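Long-range contact in novel Thermotoga maritima enzyme TM1112 (Thermotoga maritima, PDB 1O5U), which is of unknown function but adopts the small beta-barrel fold of the cupin superfamily and is probably an enzyme whose reaction is not known: residues E14-L28 against Y70-L84. Sequence-based numbering, arbitrary orientation.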
loop_
_atom_site.group_PDB
_atom_site.type_symbol
_atom_site.label_atom_id
_atom_site.label_comp_id
_atom_site.label_asym_id
_atom_site.label_seq_id
_atom_site.Cartn_x
_atom_site.Cartn_y
_atom_site.Cartn_z
ATOM N N GLU A 14 -5.666 -9.166 7.275
ATOM C CA GLU A 14 -4.188 -9.156 7.304
ATOM C C GLU A 14 -3.698 -8.363 6.095
ATOM O O GLU A 14 -3.667 -8.928 4.983
ATOM C CB GLU A 14 -3.662 -10.589 7.227
ATOM C CG GLU A 14 -2.148 -10.750 7.318
ATOM C CD GLU A 14 -1.606 -10.370 8.686
ATOM O OE1 GLU A 14 -1.960 -11.051 9.674
ATOM O OE2 GLU A 14 -0.826 -9.393 8.764
ATOM N N VAL A 15 -3.359 -7.084 6.320
ATOM C CA VAL A 15 -2.458 -6.334 5.459
ATOM C C VAL A 15 -1.020 -6.835 5.700
ATOM O O VAL A 15 -0.519 -6.828 6.843
ATOM C CB VAL A 15 -2.506 -4.839 5.724
ATOM C CG1 VAL A 15 -1.643 -4.096 4.728
ATOM C CG2 VAL A 15 -3.950 -4.325 5.643
ATOM N N LYS A 16 -0.373 -7.292 4.635
ATOM C CA LYS A 16 0.928 -7.906 4.744
ATOM C C LYS A 16 1.904 -6.868 4.324
ATOM O O LYS A 16 1.689 -6.238 3.317
ATOM C CB LYS A 16 1.009 -9.117 3.823
ATOM C CG LYS A 16 0.028 -10.150 4.238
ATOM C CD LYS A 16 -0.094 -11.304 3.265
ATOM C CE LYS A 16 -1.115 -12.325 3.795
ATOM N NZ LYS A 16 -0.739 -12.904 5.147
ATOM N N ILE A 17 2.968 -6.689 5.098
ATOM C CA ILE A 17 3.947 -5.628 4.879
ATOM C C ILE A 17 5.353 -6.154 5.093
ATOM O O ILE A 17 5.648 -6.843 6.102
ATOM C CB ILE A 17 3.709 -4.474 5.875
ATOM C CG1 ILE A 17 2.269 -3.968 5.796
ATOM C CG2 ILE A 17 4.704 -3.331 5.636
ATOM C CD1 ILE A 17 1.884 -2.941 6.926
ATOM N N GLU A 18 6.241 -5.861 4.160
ATOM C CA GLU A 18 7.603 -6.243 4.312
ATOM C C GLU A 18 8.500 -5.261 3.650
ATOM O O GLU A 18 8.072 -4.514 2.787
ATOM C CB GLU A 18 7.815 -7.662 3.714
ATOM C CG GLU A 18 7.982 -7.740 2.217
ATOM C CD GLU A 18 8.025 -9.156 1.702
ATOM O OE1 GLU A 18 7.195 -9.978 2.191
ATOM O OE2 GLU A 18 8.910 -9.463 0.869
ATOM N N LYS A 19 9.743 -5.227 4.098
ATOM C CA LYS A 19 10.804 -4.542 3.396
ATOM C C LYS A 19 11.397 -5.571 2.452
ATOM O O LYS A 19 12.124 -6.498 2.903
ATOM C CB LYS A 19 11.870 -4.045 4.380
ATOM C CG LYS A 19 11.343 -3.006 5.341
ATOM C CD LYS A 19 11.080 -1.691 4.650
ATOM C CE LYS A 19 10.962 -0.513 5.679
ATOM N NZ LYS A 19 10.304 0.655 5.044
ATOM N N PRO A 20 11.112 -5.465 1.139
ATOM C CA PRO A 20 11.506 -6.547 0.231
ATOM C C PRO A 20 13.006 -6.565 -0.007
ATOM O O PRO A 20 13.657 -5.531 0.080
ATOM C CB PRO A 20 10.729 -6.202 -1.057
ATOM C CG PRO A 20 10.757 -4.726 -1.037
ATOM C CD PRO A 20 10.420 -4.383 0.409
ATOM N N THR A 21 13.569 -7.729 -0.304
ATOM C CA THR A 21 14.953 -7.777 -0.732
ATOM C C THR A 21 15.080 -7.157 -2.110
ATOM O O THR A 21 14.114 -7.102 -2.862
ATOM C CB THR A 21 15.469 -9.207 -0.767
ATOM O OG1 THR A 21 14.638 -10.008 -1.633
ATOM C CG2 THR A 21 15.396 -9.838 0.596
ATOM N N PRO A 22 16.282 -6.703 -2.472
ATOM C CA PRO A 22 16.485 -6.198 -3.820
ATOM C C PRO A 22 16.077 -7.198 -4.895
ATOM O O PRO A 22 15.478 -6.816 -5.881
ATOM C CB PRO A 22 17.953 -5.891 -3.854
ATOM C CG PRO A 22 18.308 -5.663 -2.468
ATOM C CD PRO A 22 17.479 -6.559 -1.632
ATOM N N GLU A 23 16.349 -8.486 -4.695
ATOM C CA GLU A 23 15.990 -9.458 -5.713
ATOM C C GLU A 23 14.473 -9.589 -5.876
ATOM O O GLU A 23 14.002 -9.682 -6.990
ATOM C CB GLU A 23 16.673 -10.812 -5.461
ATOM C CG GLU A 23 16.468 -11.800 -6.592
ATOM C CD GLU A 23 17.148 -11.401 -7.892
ATOM O OE1 GLU A 23 18.079 -10.562 -7.895
ATOM O OE2 GLU A 23 16.750 -11.964 -8.916
ATOM N N LYS A 24 13.721 -9.597 -4.782
ATOM C CA LYS A 24 12.292 -9.746 -4.853
ATOM C C LYS A 24 11.713 -8.571 -5.576
ATOM O O LYS A 24 10.884 -8.689 -6.467
ATOM C CB LYS A 24 11.670 -9.784 -3.450
ATOM C CG LYS A 24 10.139 -9.869 -3.509
ATOM C CD LYS A 24 9.588 -10.031 -2.109
ATOM C CE LYS A 24 8.328 -10.870 -2.030
ATOM N NZ LYS A 24 8.381 -11.582 -0.738
ATOM N N LEU A 25 12.178 -7.408 -5.186
ATOM C CA LEU A 25 11.762 -6.216 -5.818
ATOM C C LEU A 25 12.113 -6.245 -7.300
ATOM O O LEU A 25 11.298 -5.940 -8.144
ATOM C CB LEU A 25 12.475 -5.077 -5.094
ATOM C CG LEU A 25 11.852 -3.749 -5.254
ATOM C CD1 LEU A 25 10.423 -3.797 -4.773
ATOM C CD2 LEU A 25 12.706 -2.736 -4.486
ATOM N N LYS A 26 13.323 -6.698 -7.619
ATOM C CA LYS A 26 13.755 -6.777 -8.995
ATOM C C LYS A 26 12.890 -7.723 -9.826
ATOM O O LYS A 26 12.474 -7.384 -10.954
ATOM C CB LYS A 26 15.232 -7.191 -9.042
ATOM C CG LYS A 26 15.801 -7.408 -10.393
ATOM C CD LYS A 26 17.285 -7.738 -10.269
ATOM C CE LYS A 26 17.918 -7.975 -11.611
ATOM N NZ LYS A 26 19.364 -8.414 -11.484
ATOM N N GLU A 27 12.632 -8.919 -9.283
ATOM C CA GLU A 27 11.875 -9.935 -9.985
ATOM C C GLU A 27 10.391 -9.605 -10.170
ATOM O O GLU A 27 9.736 -10.177 -11.040
ATOM C CB GLU A 27 12.052 -11.279 -9.264
ATOM C CG GLU A 27 13.494 -11.734 -9.317
ATOM C CD GLU A 27 13.706 -13.174 -8.898
ATOM O OE1 GLU A 27 12.707 -13.860 -8.688
ATOM O OE2 GLU A 27 14.881 -13.586 -8.771
ATOM N N LEU A 28 9.864 -8.693 -9.347
ATOM C CA LEU A 28 8.479 -8.233 -9.507
ATOM C C LEU A 28 8.382 -7.137 -10.602
ATOM O O LEU A 28 7.287 -6.833 -11.081
ATOM C CB LEU A 28 7.937 -7.679 -8.177
ATOM C CG LEU A 28 7.547 -8.620 -7.027
ATOM C CD1 LEU A 28 7.118 -7.848 -5.815
ATOM C CD2 LEU A 28 6.480 -9.598 -7.413
ATOM N N TYR A 70 -2.083 -0.459 11.081
ATOM C CA TYR A 70 -0.811 -0.689 10.405
ATOM C C TYR A 70 -0.299 0.679 9.968
ATOM O O TYR A 70 -1.092 1.614 9.781
ATOM C CB TYR A 70 -1.067 -1.472 9.127
ATOM C CG TYR A 70 -1.705 -2.804 9.326
ATOM C CD1 TYR A 70 -0.952 -3.939 9.677
ATOM C CD2 TYR A 70 -3.080 -2.935 9.228
ATOM C CE1 TYR A 70 -1.593 -5.193 9.867
ATOM C CE2 TYR A 70 -3.701 -4.159 9.444
ATOM C CZ TYR A 70 -2.955 -5.267 9.778
ATOM O OH TYR A 70 -3.617 -6.451 9.962
ATOM N N VAL A 71 1.011 0.791 9.849
ATOM C CA VAL A 71 1.636 1.938 9.231
ATOM C C VAL A 71 2.415 1.389 8.048
ATOM O O VAL A 71 3.137 0.325 8.148
ATOM C CB VAL A 71 2.581 2.647 10.230
ATOM C CG1 VAL A 71 3.498 3.671 9.529
ATOM C CG2 VAL A 71 1.760 3.326 11.280
ATOM N N ILE A 72 2.316 2.107 6.950
ATOM C CA ILE A 72 3.133 1.796 5.770
ATOM C C ILE A 72 3.897 3.025 5.371
ATOM O O ILE A 72 3.408 4.142 5.519
ATOM C CB ILE A 72 2.296 1.273 4.626
ATOM C CG1 ILE A 72 1.143 2.190 4.307
ATOM C CG2 ILE A 72 1.717 -0.086 4.992
ATOM C CD1 ILE A 72 0.253 1.678 3.137
ATOM N N GLU A 73 5.120 2.820 4.953
ATOM C CA GLU A 73 5.988 3.951 4.666
ATOM C C GLU A 73 6.983 3.614 3.598
ATOM O O GLU A 73 6.967 2.479 3.071
ATOM C CB GLU A 73 6.610 4.503 5.931
ATOM C CG GLU A 73 7.460 3.583 6.682
ATOM C CD GLU A 73 7.688 4.023 8.139
ATOM O OE1 GLU A 73 7.059 5.004 8.743
ATOM O OE2 GLU A 73 8.531 3.324 8.656
ATOM N N LYS A 74 7.826 4.604 3.240
ATOM C CA LYS A 74 8.730 4.454 2.100
ATOM C C LYS A 74 9.495 3.153 2.217
ATOM O O LYS A 74 10.081 2.828 3.269
ATOM C CB LYS A 74 9.691 5.664 2.049
ATOM C CG LYS A 74 10.718 5.599 0.971
ATOM C CD LYS A 74 11.564 6.890 1.028
ATOM C CE LYS A 74 12.608 6.933 -0.078
ATOM N NZ LYS A 74 13.648 7.972 0.218
ATOM N N GLY A 75 9.582 2.454 1.111
ATOM C CA GLY A 75 10.363 1.202 1.036
ATOM C C GLY A 75 9.602 -0.036 1.367
ATOM O O GLY A 75 10.108 -1.137 1.176
ATOM N N ASP A 76 8.353 0.101 1.803
ATOM C CA ASP A 76 7.536 -1.067 2.073
ATOM C C ASP A 76 6.880 -1.630 0.832
ATOM O O ASP A 76 6.404 -0.860 -0.016
ATOM C CB ASP A 76 6.396 -0.705 3.045
ATOM C CG ASP A 76 6.858 -0.484 4.471
ATOM O OD1 ASP A 76 6.044 0.080 5.248
ATOM O OD2 ASP A 76 7.964 -0.913 4.903
ATOM N N LEU A 77 6.773 -2.960 0.809
ATOM C CA LEU A 77 5.977 -3.731 -0.139
ATOM C C LEU A 77 4.786 -4.220 0.657
ATOM O O LEU A 77 4.934 -4.976 1.621
ATOM C CB LEU A 77 6.753 -4.882 -0.660
ATOM C CG LEU A 77 6.075 -5.675 -1.788
ATOM C CD1 LEU A 77 5.966 -4.857 -3.086
ATOM C CD2 LEU A 77 6.867 -6.926 -2.022
ATOM N N VAL A 78 3.592 -3.812 0.235
ATOM C CA VAL A 78 2.356 -4.062 0.989
ATOM C C VAL A 78 1.347 -4.799 0.128
ATOM O O VAL A 78 1.206 -4.482 -1.049
ATOM C CB VAL A 78 1.701 -2.754 1.467
ATOM C CG1 VAL A 78 0.519 -3.085 2.367
ATOM C CG2 VAL A 78 2.751 -1.872 2.107
ATOM N N THR A 79 0.678 -5.825 0.691
ATOM C CA THR A 79 -0.360 -6.547 -0.039
ATOM C C THR A 79 -1.669 -6.454 0.709
ATOM O O THR A 79 -1.752 -6.855 1.872
ATOM C CB THR A 79 0.044 -8.007 -0.283
ATOM O OG1 THR A 79 1.270 -8.034 -1.029
ATOM C CG2 THR A 79 -0.978 -8.734 -1.173
ATOM N N PHE A 80 -2.687 -5.933 0.011
ATOM C CA PHE A 80 -4.040 -5.800 0.518
ATOM C C PHE A 80 -4.880 -6.910 -0.129
ATOM O O PHE A 80 -4.801 -7.048 -1.337
ATOM C CB PHE A 80 -4.604 -4.456 0.095
ATOM C CG PHE A 80 -3.860 -3.296 0.639
ATOM C CD1 PHE A 80 -2.886 -2.655 -0.118
ATOM C CD2 PHE A 80 -4.101 -2.840 1.921
ATOM C CE1 PHE A 80 -2.204 -1.558 0.400
ATOM C CE2 PHE A 80 -3.383 -1.759 2.451
ATOM C CZ PHE A 80 -2.435 -1.142 1.673
ATOM N N PRO A 81 -5.668 -7.664 0.647
ATOM C CA PRO A 81 -6.532 -8.725 0.119
ATOM C C PRO A 81 -7.850 -8.231 -0.409
ATOM O O PRO A 81 -8.452 -7.288 0.139
ATOM C CB PRO A 81 -6.818 -9.593 1.350
ATOM C CG PRO A 81 -6.750 -8.680 2.481
ATOM C CD PRO A 81 -5.772 -7.576 2.117
ATOM N N LYS A 82 -8.325 -8.909 -1.439
ATOM C CA LYS A 82 -9.674 -8.702 -1.935
ATOM C C LYS A 82 -10.685 -8.724 -0.789
ATOM O O LYS A 82 -10.636 -9.587 0.089
ATOM C CB LYS A 82 -10.012 -9.776 -2.954
ATOM C CG LYS A 82 -11.317 -9.521 -3.677
ATOM C CD LYS A 82 -11.496 -10.538 -4.789
ATOM C CE LYS A 82 -12.846 -10.388 -5.457
ATOM N NZ LYS A 82 -12.677 -10.535 -6.942
ATOM N N GLY A 83 -11.599 -7.756 -0.795
ATOM C CA GLY A 83 -12.678 -7.715 0.182
ATOM C C GLY A 83 -12.368 -6.907 1.440
ATOM O O GLY A 83 -13.244 -6.745 2.291
ATOM N N LEU A 84 -11.144 -6.410 1.587
ATOM C CA LEU A 84 -10.812 -5.604 2.766
ATOM C C LEU A 84 -11.432 -4.215 2.645
ATOM O O LEU A 84 -11.261 -3.528 1.623
ATOM C CB LEU A 84 -9.285 -5.487 2.946
ATOM C CG LEU A 84 -8.732 -4.479 3.972
ATOM C CD1 LEU A 84 -8.999 -4.945 5.367
ATOM C CD2 LEU A 84 -7.249 -4.272 3.774
HETATM O O HOH W 1 -2.729 -9.523 2.237
#
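Lys16 and Glu18 pair with Thr79 and Leu77 through four antiparallel backbone hydrogen bonds, and by this pairing the strand 16-18 forms one margin of the larger of the two facing sheets of the cupin jelly-roll barrel. Between these two hydrogen-bonded pairs lies the non-hydrogen-bonded pair Ile17 and Val78, whose side chains face inward, toward the smaller sheet. The contact thus illustrates how an edge strand can join its neighbour by the backbone while Ile17, with Val15 just before the strand, also reaches Tyr70 and Ile72 of the smaller sheet. Val15 sets its CB over the centre of the Tyr70 ring, a CH-pi contact 3.9 Å from the centroid and 8° off the normal. Its two methyls then diverge: CG1, anti to the backbone N (chi1 -175°), presses tightly on Val78 CG1 at 3.4 Å and also touches Phe80 CE2, while CG2 reaches Leu84 CD2. Ile17 sends CD1 across to Ile72 CG2, another close fit at 3.5 Å. On the other face Leu77 CD2 meets Leu28 CD1 at 3.9 Å, bringing the helix 22-28 against the sheet; Lys24 NZ of that helix forms a salt bridge with Glu18 OE2. Past the strand, a bend at chi2 (-71°) carries Lys19 NZ to Asp76 OD2, a salt bridge of 2.8 Å made from above the carboxylate plane. Asp76 OD1 accepts from Glu73 N at 2.9 Å, adding a side-chain bond to the backbone bond Asp76 N to Glu73 O of the type II turn.

Further out, Phe80 stacks on Tyr47. At the opposite end of the pairing, one water donates to both Glu14 O and Thr79 O.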